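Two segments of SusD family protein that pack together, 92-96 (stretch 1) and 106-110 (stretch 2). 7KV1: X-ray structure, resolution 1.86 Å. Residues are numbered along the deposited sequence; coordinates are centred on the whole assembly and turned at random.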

ATOM      1  N   MET A  92      -1.310   5.082  20.479  1.00 23.81           N
ATOM      2  CA  MET A  92      -1.512   3.982  19.490  1.00 24.87           C
ATOM      3  C   MET A  92      -0.650   2.796  19.917  1.00 24.59           C
ATOM      4  O   MET A  92       0.239   2.336  19.171  1.00 21.72           O
ATOM      5  N   GLN A  93      -0.920   2.315  21.118  1.00 22.27           N
ATOM      6  CA  GLN A  93      -0.231   1.145  21.686  1.00 25.32           C
ATOM      7  C   GLN A  93      -0.252  -0.025  20.672  1.00 22.20           C
ATOM      8  O   GLN A  93       0.764  -0.730  20.567  1.00 21.05           O
ATOM      9  N   ASN A  94      -1.346  -0.221  19.935  1.00 20.82           N
ATOM     10  CA  ASN A  94      -1.455  -1.353  18.966  1.00 19.70           C
ATOM     11  C   ASN A  94      -0.333  -1.216  17.934  1.00 19.53           C
ATOM     12  O   ASN A  94       0.330  -2.238  17.636  1.00 20.28           O
ATOM     13  N   TRP A  95      -0.075   0.000  17.444  1.00 18.89           N
ATOM     14  CA  TRP A  95       1.007   0.232  16.452  1.00 19.27           C
ATOM     15  C   TRP A  95       2.367  -0.084  17.085  1.00 20.84           C
ATOM     16  O   TRP A  95       3.175  -0.790  16.424  1.00 18.50           O
ATOM     17  N   HIS A  96       2.620   0.373  18.322  1.00 19.13           N
ATOM     18  CA  HIS A  96       3.898   0.082  19.023  1.00 18.11           C
ATOM     19  C   HIS A  96       4.058  -1.435  19.169  1.00 18.58           C
ATOM     20  O   HIS A  96       5.169  -1.937  18.987  1.00 21.90           O
ATOM     21  N   ASN A 106      -6.047  -7.907  21.631  1.00 21.34           N
ATOM     22  CA  ASN A 106      -6.574  -6.579  22.060  1.00 22.74           C
ATOM     23  C   ASN A 106      -5.765  -5.436  21.412  1.00 23.48           C
ATOM     24  O   ASN A 106      -6.065  -4.252  21.700  1.00 23.69           O
ATOM     25  N   ASN A 107      -4.731  -5.741  20.621  1.00 21.50           N
ATOM     26  CA  ASN A 107      -3.737  -4.735  20.152  1.00 22.10           C
ATOM     27  C   ASN A 107      -3.288  -5.136  18.741  1.00 22.73           C
ATOM     28  O   ASN A 107      -2.197  -5.725  18.588  1.00 22.95           O
ATOM     29  N   THR A 108      -4.130  -4.853  17.759  1.00 23.35           N
ATOM     30  CA  THR A 108      -3.950  -5.276  16.351  1.00 21.63           C
ATOM     31  C   THR A 108      -4.628  -4.240  15.446  1.00 21.52           C
ATOM     32  O   THR A 108      -4.938  -3.130  15.926  1.00 22.96           O
ATOM     33  N   LEU A 109      -4.819  -4.545  14.171  1.00 22.14           N
ATOM     34  CA  LEU A 109      -5.472  -3.633  13.195  1.00 22.49           C
ATOM     35  C   LEU A 109      -6.924  -4.078  12.938  1.00 23.19           C
ATOM     36  O   LEU A 109      -7.311  -4.264  11.788  1.00 22.14           O
ATOM     37  N   GLY A 110      -7.727  -4.185  13.989  1.00 24.67           N
ATOM     38  CA  GLY A 110      -9.143  -4.605  13.897  1.00 23.66           C
ATOM     39  C   GLY A 110      -9.950  -3.746  12.943  1.00 22.32           C
ATOM     40  O   GLY A 110     -10.829  -4.281  12.245  1.00 23.12           O
TER

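The first turn of a helix, residues 93 to 96, packs against an extended loop segment that leads up to a second helix. The backbones come closest at Asn-94 and Asn-107, whose CA atoms lie 4.2 Å apart. The contact is small, burying 233 Å² in total, and two side-chain amides, of Gln-93 and Asn-94, donate its two hydrogen bonds.

Asn-94 is the central residue of the helical side. Its CA-to-CB bond points toward the loop, and chi1 is p, at 60°. This places the amide alongside the loop backbone. Asn-94 ND2 donates to the carbonyl oxygen of Thr-108, with ND2 to O at 2.9 Å and an N-H...O angle of 166°. The bond is short and nearly straight. It satisfies a backbone acceptor in a segment without regular secondary structure. The aliphatic part of the same side chain rests on the loop: Asn-94 CB is 3.7 Å from the backbone C of Asn-107, and the two CB atoms are 4.2 Å apart.

Gln-93 makes the second polar link. Its CA-to-CB bond points sideways, but the side chain is extended, with chi1 and chi2 both t, and its end comes nearer the loop. Gln-93 NE2 donates to Asn-107 OD1 at 3.2 Å, with an angle of 169°. The bond is longer than the first but just as straight. Asn-107 has chi1 m, and its CA-to-CB bond also points sideways. Its amide is used at both ends: OD1 accepts from Gln-93, while ND2 is hydrogen-bonded to a residue just outside the stretches.

Next to the amides lies an apolar patch. Leu-109, with chi1 m and chi2 t, brings CD2 to the edge of the Trp-95 ring, near the ring plane. Leu-109 CD2 is 4.0 Å from Trp-95 CD1 and 3.9 Å from Trp-95 NE1. The latter is a packing contact, since a methyl group cannot accept the indole proton. The CA-to-CB bond of Trp-95 points away from the loop, but with chi1 m the end of the side chain comes nearer. The same methyl, Leu-109 CD2, sits 4.0 Å from Asn-94 ND2, so the polar and apolar contacts adjoin.

The CA-to-CB bond of Thr-108 points away from the helix, and chi1 is t. Its OG1 is satisfied elsewhere in the structure, and only its carbonyl oxygen serves the hydrogen bonding across this contact. Met-92 is the helix N-cap residue. Met-92 O accepts from His-96 N at 3.2 Å, and a weak bond from Trp-95 N reaches the same Met-92 O at 2.9 Å. Its side chain does not reach the loop.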

ATOM      1  CB  MET A  92      -1.187   4.399  18.053  1.00 26.24           C
ATOM      2  CG  MET A  92      -2.064   5.538  17.565  1.00 27.31           C
ATOM      3  SD  MET A  92      -3.841   5.216  17.702  1.00 31.69           S
ATOM      4  CE  MET A  92      -4.128   3.964  16.455  1.00 30.47           C
ATOM      5  CB  GLN A  93      -0.899   0.825  23.016  1.00 25.94           C
ATOM      6  CG  GLN A  93      -0.461  -0.498  23.608  1.00 31.42           C
ATOM      7  CD  GLN A  93      -1.006  -0.601  25.010  1.00 34.74           C
ATOM      8  OE1 GLN A  93      -0.453   0.001  25.912  1.00 31.88           O
ATOM      9  NE2 GLN A  93      -2.122  -1.302  25.175  1.00 35.46           N
ATOM     10  CB  ASN A  94      -2.849  -1.449  18.343  1.00 20.00           C
ATOM     11  CG  ASN A  94      -3.264  -0.220  17.575  1.00 22.95           C
ATOM     12  OD1 ASN A  94      -2.937   0.896  17.976  1.00 23.97           O
ATOM     13  ND2 ASN A  94      -3.883  -0.427  16.421  1.00 20.93           N
ATOM     14  CB  TRP A  95       1.006   1.641  15.890  1.00 22.04           C
ATOM     15  CG  TRP A  95      -0.169   2.010  15.046  1.00 21.17           C
ATOM     16  CD1 TRP A  95      -1.188   1.217  14.601  1.00 23.86           C
ATOM     17  CD2 TRP A  95      -0.457   3.344  14.600  1.00 22.21           C
ATOM     18  NE1 TRP A  95      -2.081   1.966  13.869  1.00 25.80           N
ATOM     19  CE2 TRP A  95      -1.636   3.272  13.829  1.00 24.26           C
ATOM     20  CE3 TRP A  95       0.206   4.569  14.724  1.00 21.24           C
ATOM     21  CZ2 TRP A  95      -2.200   4.406  13.249  1.00 23.74           C
ATOM     22  CZ3 TRP A  95      -0.356   5.685  14.142  1.00 21.50           C
ATOM     23  CH2 TRP A  95      -1.522   5.596  13.388  1.00 23.36           C
ATOM     24  CB  HIS A  96       3.989   0.801  20.363  1.00 19.48           C
ATOM     25  CG  HIS A  96       4.192   2.271  20.195  1.00 21.25           C
ATOM     26  ND1 HIS A  96       5.432   2.811  19.931  1.00 21.01           N
ATOM     27  CD2 HIS A  96       3.329   3.294  20.169  1.00 20.69           C
ATOM     28  CE1 HIS A  96       5.328   4.114  19.799  1.00 21.81           C
ATOM     29  NE2 HIS A  96       4.063   4.438  19.917  1.00 20.37           N
ATOM     30  CB  ASN A 106      -6.638  -6.466  23.600  1.00 24.73           C
ATOM     31  CG  ASN A 106      -7.443  -7.575  24.254  1.00 26.96           C
ATOM     32  OD1 ASN A 106      -6.942  -8.305  25.098  1.00 30.10           O
ATOM     33  ND2 ASN A 106      -8.634  -7.826  23.770  1.00 27.10           N
ATOM     34  CB  ASN A 107      -2.547  -4.612  21.107  1.00 21.75           C
ATOM     35  CG  ASN A 107      -2.919  -3.960  22.420  1.00 25.36           C
ATOM     36  OD1 ASN A 107      -3.062  -2.744  22.482  1.00 29.22           O
ATOM     37  ND2 ASN A 107      -3.126  -4.765  23.447  1.00 23.00           N
ATOM     38  CB  THR A 108      -4.443  -6.717  16.220  1.00 22.46           C
ATOM     39  OG1 THR A 108      -3.978  -7.226  14.966  1.00 22.37           O
ATOM     40  CG2 THR A 108      -5.949  -6.799  16.337  1.00 22.22           C
ATOM     41  CB  LEU A 109      -4.602  -3.626  11.947  1.00 21.64           C
ATOM     42  CG  LEU A 109      -3.221  -2.999  12.123  1.00 23.35           C
ATOM     43  CD1 LEU A 109      -2.459  -3.027  10.825  1.00 24.94           C
ATOM     44  CD2 LEU A 109      -3.321  -1.565  12.623  1.00 23.59           C
TER